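Local atomic coordinates of PelD (Pseudomonas aeruginosa, PDB entry 4EU0), a protein that binds the bacterial second messenger cyclic di-GMP and acts as its effector in pellicle formation by Pseudomonas aeruginosa. Residues Ala44-Val49 with Ile117-Ala122. Sequence-based numbering, arbitrary orientation.
Sequences AGLYRV and ILALLA
Y47 reaches L120 and A122 of the neighbouring antiparallel strand with the CD2-CE2 side of its ring. Its CD2 touches L120 CD2 at 3.7 Å. The CB of A122 meets CE2 at the ring edge, near the ring plane, at 3.6 Å. CG of Y47 stands anti to the carbonyl carbon (chi1 -51°), beside the backbone N. The CE2 and OH end of the ring lies over G45 of its own strand, with CE2 3.8 Å from G45 CA.

V49 makes the other apolar cluster. Its CG2 packs on L120 CB at 3.7 Å, the two side chains crossing at about a right angle. The other methyl, CG1, meets I117 CG2 at 3.9 Å.

Two hydrogen-bonded pairs join the backbones. G45 and A122 exchange N-H...O bonds in both directions, and so do Y47 and L120. The strands belong to the antiparallel sheet of the GAF domain, with strand order 2-1-5-4-3. The first strand here pairs with the last. Strand 117-123 is central, and 43-48 lies between it and edge strand 61-63. V49 N adds a bond to L118 O at 3.1 Å. It is straight at the hydrogen (170°), but the donor sits 45° above the carbonyl plane.

V49, I117 and L120 face helix 74-82 through L80. L46 and L121 point to the other face. There V31 of helix 28-39 packs on L46, and L32 and L35 on L121. Strand 106-111 flanks A119 and L121 through L110 and V108.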
ATOM      1  N   ALA A  44       2.944  12.295 -21.867  1.00 30.27           N
ATOM      2  CA  ALA A  44       1.852  11.689 -21.109  1.00 28.38           C
ATOM      3  C   ALA A  44       0.936  12.744 -20.487  1.00 28.65           C
ATOM      4  O   ALA A  44       1.257  13.938 -20.483  1.00 29.67           O
ATOM      5  CB  ALA A  44       2.408  10.763 -20.021  1.00 26.57           C
ATOM      6  N   GLY A  45      -0.199  12.288 -19.961  1.00 27.47           N
ATOM      7  CA  GLY A  45      -1.153  13.156 -19.278  1.00 27.64           C
ATOM      8  C   GLY A  45      -1.864  12.426 -18.155  1.00 26.12           C
ATOM      9  O   GLY A  45      -2.040  11.203 -18.208  1.00 24.21           O
ATOM     10  N   LEU A  46      -2.264  13.181 -17.135  1.00 26.46           N
ATOM     11  CA  LEU A  46      -3.016  12.638 -16.007  1.00 25.93           C
ATOM     12  C   LEU A  46      -4.403  13.268 -15.952  1.00 27.29           C
ATOM     13  O   LEU A  46      -4.534  14.492 -15.967  1.00 29.18           O
ATOM     14  CB  LEU A  46      -2.274  12.895 -14.698  1.00 25.15           C
ATOM     15  CG  LEU A  46      -2.830  12.228 -13.435  1.00 23.84           C
ATOM     16  CD1 LEU A  46      -2.671  10.704 -13.463  1.00 23.88           C
ATOM     17  CD2 LEU A  46      -2.145  12.805 -12.213  1.00 24.73           C
ATOM     18  N   TYR A  47      -5.430  12.423 -15.885  1.00 27.48           N
ATOM     19  CA  TYR A  47      -6.828  12.875 -15.967  1.00 28.83           C
ATOM     20  C   TYR A  47      -7.672  12.329 -14.823  1.00 28.84           C
ATOM     21  O   TYR A  47      -7.445  11.218 -14.363  1.00 27.29           O
ATOM     22  CB  TYR A  47      -7.440  12.436 -17.299  1.00 29.43           C
ATOM     23  CG  TYR A  47      -6.590  12.804 -18.492  1.00 29.82           C
ATOM     24  CD1 TYR A  47      -6.754  14.025 -19.128  1.00 31.26           C
ATOM     25  CD2 TYR A  47      -5.594  11.941 -18.960  1.00 28.84           C
ATOM     26  CE1 TYR A  47      -5.974  14.376 -20.215  1.00 31.98           C
ATOM     27  CE2 TYR A  47      -4.801  12.287 -20.041  1.00 28.62           C
ATOM     28  CZ  TYR A  47      -5.000  13.505 -20.664  1.00 31.01           C
ATOM     29  OH  TYR A  47      -4.229  13.860 -21.744  1.00 30.88           O
ATOM     30  N   ARG A  48      -8.649  13.111 -14.369  1.00 30.50           N
ATOM     31  CA  ARG A  48      -9.592  12.630 -13.365  1.00 30.55           C
ATOM     32  C   ARG A  48     -10.612  11.700 -14.017  1.00 30.44           C
ATOM     33  O   ARG A  48     -11.066  11.950 -15.131  1.00 31.15           O
ATOM     34  CB  ARG A  48     -10.308  13.795 -12.671  1.00 32.34           C
ATOM     35  CG  ARG A  48     -11.343  13.359 -11.635  1.00 33.75           C
ATOM     36  CD  ARG A  48     -12.165  14.524 -11.092  1.00 39.16           C
ATOM     37  NE  ARG A  48     -11.353  15.495 -10.357  1.00 42.60           N
ATOM     38  CZ  ARG A  48     -10.938  15.355  -9.100  1.00 43.31           C
ATOM     39  NH1 ARG A  48     -11.238  14.269  -8.389  1.00 43.11           N
ATOM     40  NH2 ARG A  48     -10.206  16.312  -8.545  1.00 45.12           N
ATOM     41  N   VAL A  49     -10.963  10.628 -13.315  1.00 29.28           N
ATOM     42  CA  VAL A  49     -12.004   9.719 -13.777  1.00 29.86           C
ATOM     43  C   VAL A  49     -13.238   9.859 -12.885  1.00 31.54           C
ATOM     44  O   VAL A  49     -13.133   9.776 -11.662  1.00 30.67           O
ATOM     45  CB  VAL A  49     -11.510   8.258 -13.808  1.00 28.44           C
ATOM     46  CG1 VAL A  49     -12.646   7.301 -14.139  1.00 28.02           C
ATOM     47  CG2 VAL A  49     -10.377   8.111 -14.825  1.00 26.60           C
ATOM     48  N   ILE A 117     -11.910   3.727  -9.784  1.00 24.16           N
ATOM     49  CA  ILE A 117     -10.936   4.360 -10.676  1.00 24.00           C
ATOM     50  C   ILE A 117     -10.973   5.852 -10.385  1.00 24.40           C
ATOM     51  O   ILE A 117     -11.954   6.527 -10.713  1.00 25.65           O
ATOM     52  CB  ILE A 117     -11.292   4.158 -12.183  1.00 24.99           C
ATOM     53  CG1 ILE A 117     -11.921   2.780 -12.461  1.00 26.64           C
ATOM     54  CG2 ILE A 117     -10.105   4.495 -13.086  1.00 24.89           C
ATOM     55  CD1 ILE A 117     -11.095   1.578 -12.170  1.00 27.91           C
ATOM     56  N   LEU A 118      -9.915   6.351  -9.751  1.00 23.56           N
ATOM     57  CA  LEU A 118      -9.828   7.755  -9.360  1.00 24.37           C
ATOM     58  C   LEU A 118      -9.317   8.629 -10.495  1.00 24.35           C
ATOM     59  O   LEU A 118      -9.751   9.771 -10.640  1.00 25.38           O
ATOM     60  CB  LEU A 118      -8.901   7.915  -8.155  1.00 23.75           C
ATOM     61  CG  LEU A 118      -9.435   7.665  -6.741  1.00 25.96           C
ATOM     62  CD1 LEU A 118      -9.893   6.232  -6.532  1.00 28.61           C
ATOM     63  CD2 LEU A 118      -8.349   8.013  -5.748  1.00 27.18           C
ATOM     64  N   ALA A 119      -8.398   8.074 -11.286  1.00 23.37           N
ATOM     65  CA  ALA A 119      -7.652   8.836 -12.287  1.00 23.47           C
ATOM     66  C   ALA A 119      -7.134   7.937 -13.398  1.00 22.92           C
ATOM     67  O   ALA A 119      -7.134   6.708 -13.275  1.00 21.87           O
ATOM     68  CB  ALA A 119      -6.491   9.578 -11.628  1.00 23.07           C
ATOM     69  N   LEU A 120      -6.682   8.564 -14.480  1.00 23.46           N
ATOM     70  CA  LEU A 120      -6.170   7.846 -15.635  1.00 23.05           C
ATOM     71  C   LEU A 120      -4.824   8.438 -16.057  1.00 22.47           C
ATOM     72  O   LEU A 120      -4.697   9.651 -16.199  1.00 23.32           O
ATOM     73  CB  LEU A 120      -7.201   7.950 -16.769  1.00 24.62           C
ATOM     74  CG  LEU A 120      -6.958   7.402 -18.175  1.00 25.85           C
ATOM     75  CD1 LEU A 120      -8.281   7.373 -18.928  1.00 29.62           C
ATOM     76  CD2 LEU A 120      -5.988   8.272 -18.913  1.00 29.24           C
ATOM     77  N   LEU A 121      -3.822   7.579 -16.241  1.00 21.12           N
ATOM     78  CA  LEU A 121      -2.573   7.976 -16.891  1.00 21.44           C
ATOM     79  C   LEU A 121      -2.658   7.574 -18.361  1.00 21.93           C
ATOM     80  O   LEU A 121      -2.806   6.391 -18.664  1.00 22.13           O
ATOM     81  CB  LEU A 121      -1.359   7.294 -16.237  1.00 19.76           C
ATOM     82  CG  LEU A 121       0.003   7.449 -16.932  1.00 20.36           C
ATOM     83  CD1 LEU A 121       0.544   8.854 -16.769  1.00 21.47           C
ATOM     84  CD2 LEU A 121       1.015   6.427 -16.423  1.00 18.53           C
ATOM     85  N   ALA A 122      -2.585   8.558 -19.260  1.00 23.43           N
ATOM     86  CA  ALA A 122      -2.597   8.311 -20.701  1.00 24.16           C
ATOM     87  C   ALA A 122      -1.224   8.623 -21.271  1.00 24.75           C
ATOM     88  O   ALA A 122      -0.754   9.756 -21.186  1.00 25.65           O
ATOM     89  CB  ALA A 122      -3.666   9.161 -21.390  1.00 25.30           C
TER